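PDB 4Z9E: DNA/RNA-binding protein Alba from Thermoplasma volcanium, which probably binds double-stranded DNA tightly but without sequence specificity and takes part in compacting the archaeal chromosome. Local coordinates for residues S42-V47 against S81-T86. Sequence-based numbering, arbitrary orientation.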
loop_
_atom_site.group_PDB
_atom_site.type_symbol
_atom_site.label_atom_id
_atom_site.label_comp_id
_atom_site.label_asym_id
_atom_site.label_seq_id
_atom_site.Cartn_x
_atom_site.Cartn_y
_atom_site.Cartn_z
ATOM N N SER A 42 1.346 5.206 2.826
ATOM C CA SER A 42 0.238 5.271 3.771
ATOM C C SER A 42 -0.770 6.346 3.397
ATOM O O SER A 42 -1.985 6.135 3.428
ATOM C CB SER A 42 0.782 5.560 5.166
ATOM O OG SER A 42 1.227 4.364 5.747
ATOM N N LYS A 43 -0.255 7.525 3.099
ATOM C CA LYS A 43 -1.108 8.643 2.776
ATOM C C LYS A 43 -1.853 8.432 1.445
ATOM O O LYS A 43 -3.012 8.813 1.322
ATOM C CB LYS A 43 -0.283 9.926 2.768
ATOM C CG LYS A 43 -1.092 11.190 2.555
ATOM C CD LYS A 43 -0.212 12.399 2.280
ATOM C CE LYS A 43 0.220 13.083 3.550
ATOM N NZ LYS A 43 0.815 14.397 3.186
ATOM N N ALA A 44 -1.207 7.831 0.451
ATOM C CA ALA A 44 -1.892 7.544 -0.806
ATOM C C ALA A 44 -3.101 6.637 -0.576
ATOM O O ALA A 44 -4.147 6.833 -1.184
ATOM C CB ALA A 44 -0.942 6.930 -1.829
ATOM N N VAL A 45 -2.943 5.623 0.264
ATOM C CA VAL A 45 -4.057 4.729 0.621
ATOM C C VAL A 45 -5.178 5.510 1.298
ATOM O O VAL A 45 -6.329 5.384 0.891
ATOM C CB VAL A 45 -3.617 3.534 1.503
ATOM C CG1 VAL A 45 -4.820 2.670 1.880
ATOM C CG2 VAL A 45 -2.614 2.661 0.750
ATOM N N ASP A 46 -4.842 6.327 2.296
ATOM C CA ASP A 46 -5.801 7.283 2.879
ATOM C C ASP A 46 -6.568 8.111 1.832
ATOM O O ASP A 46 -7.813 8.195 1.892
ATOM C CB ASP A 46 -5.125 8.257 3.868
ATOM C CG ASP A 46 -4.537 7.570 5.111
ATOM O OD1 ASP A 46 -4.859 6.389 5.433
ATOM O OD2 ASP A 46 -3.727 8.250 5.791
ATOM N N VAL A 47 -5.836 8.739 0.900
ATOM C CA VAL A 47 -6.453 9.578 -0.118
ATOM C C VAL A 47 -7.518 8.802 -0.851
ATOM O O VAL A 47 -8.633 9.275 -0.991
ATOM C CB VAL A 47 -5.434 10.147 -1.128
ATOM C CG1 VAL A 47 -6.126 10.663 -2.383
ATOM C CG2 VAL A 47 -4.606 11.238 -0.475
ATOM N N SER A 81 10.062 1.714 -2.047
ATOM C CA SER A 81 8.780 1.125 -2.458
ATOM C C SER A 81 7.846 2.185 -3.082
ATOM O O SER A 81 7.873 3.371 -2.731
ATOM C CB SER A 81 8.080 0.500 -1.254
ATOM O OG SER A 81 8.664 -0.733 -0.854
ATOM N N SER A 82 7.003 1.749 -4.005
ATOM C CA SER A 82 6.072 2.652 -4.634
ATOM C C SER A 82 4.709 1.980 -4.855
ATOM O O SER A 82 4.616 0.743 -4.989
ATOM C CB SER A 82 6.657 3.186 -5.945
ATOM O OG SER A 82 6.167 2.449 -7.038
ATOM N N ILE A 83 3.656 2.791 -4.880
ATOM C CA ILE A 83 2.315 2.287 -5.146
ATOM C C ILE A 83 1.704 3.161 -6.219
ATOM O O ILE A 83 1.982 4.356 -6.296
ATOM C CB ILE A 83 1.431 2.209 -3.882
ATOM C CG1 ILE A 83 0.112 1.496 -4.174
ATOM C CG2 ILE A 83 1.138 3.592 -3.352
ATOM C CD1 ILE A 83 -0.719 1.174 -2.941
ATOM N N GLU A 84 0.908 2.523 -7.066
ATOM C CA GLU A 84 0.121 3.187 -8.071
ATOM C C GLU A 84 -1.272 2.610 -7.893
ATOM O O GLU A 84 -1.454 1.388 -7.991
ATOM C CB GLU A 84 0.689 2.874 -9.450
ATOM C CG GLU A 84 -0.095 3.395 -10.638
ATOM C CD GLU A 84 0.457 2.885 -11.975
ATOM O OE1 GLU A 84 1.704 2.895 -12.166
ATOM O OE2 GLU A 84 -0.352 2.470 -12.844
ATOM N N ILE A 85 -2.233 3.484 -7.572
ATOM C CA ILE A 85 -3.652 3.112 -7.394
ATOM C C ILE A 85 -4.511 3.749 -8.490
ATOM O O ILE A 85 -4.539 4.985 -8.645
ATOM C CB ILE A 85 -4.208 3.543 -6.011
ATOM C CG1 ILE A 85 -3.321 3.057 -4.871
ATOM C CG2 ILE A 85 -5.614 3.015 -5.790
ATOM C CD1 ILE A 85 -3.536 3.820 -3.577
ATOM N N THR A 86 -5.209 2.904 -9.244
ATOM C CA THR A 86 -6.100 3.352 -10.311
ATOM C C THR A 86 -7.551 3.319 -9.851
ATOM O O THR A 86 -8.045 2.269 -9.479
ATOM C CB THR A 86 -5.970 2.456 -11.570
ATOM O OG1 THR A 86 -4.612 2.455 -11.992
ATOM C CG2 THR A 86 -6.837 2.961 -12.717
#
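Ala44 meets Ile83 and Ile85 where helix 41-55 lies against strand 80-88, offering both its methyl and its carbonyl to the two isoleucines. Ala44 CB is 4.2 Å from the CG2 branch of Ile83, while CD1 of Ile85 bears on carbonyl and methyl alike, 3.9 Å from Ala44 O and 4.4 Å from Ala44 CB. Beside them, Val45 CG2 approaches Ile83 CD1 at 4.4 Å, so the two branches of Ile83 touch successive helix residues. In Ile85, CG1, which carries the touching CD1, stands anti to the carbonyl carbon and beside the backbone N (chi1 -52°), while CG2 is anti to N. These buried contacts, purely van der Waals, exemplify a helix packed nearly parallel to an inner strand through small and branched apolar side chains, here in the Alba fold, a mixed four-stranded sheet with two helices; the segment axes are 11° apart and 9.4 Å at closest approach. Strands 31-37 and 60-69 flank strand 80-88 in the sheet. Backbone hydrogen bonds pair Ile83 with Ala36 and Ile85 with Ile34, and Ala44 also packs on Ala36. The second subunit packs on the same residues: its Ser81 on Val45, and Leu66 of that subunit on Ile85.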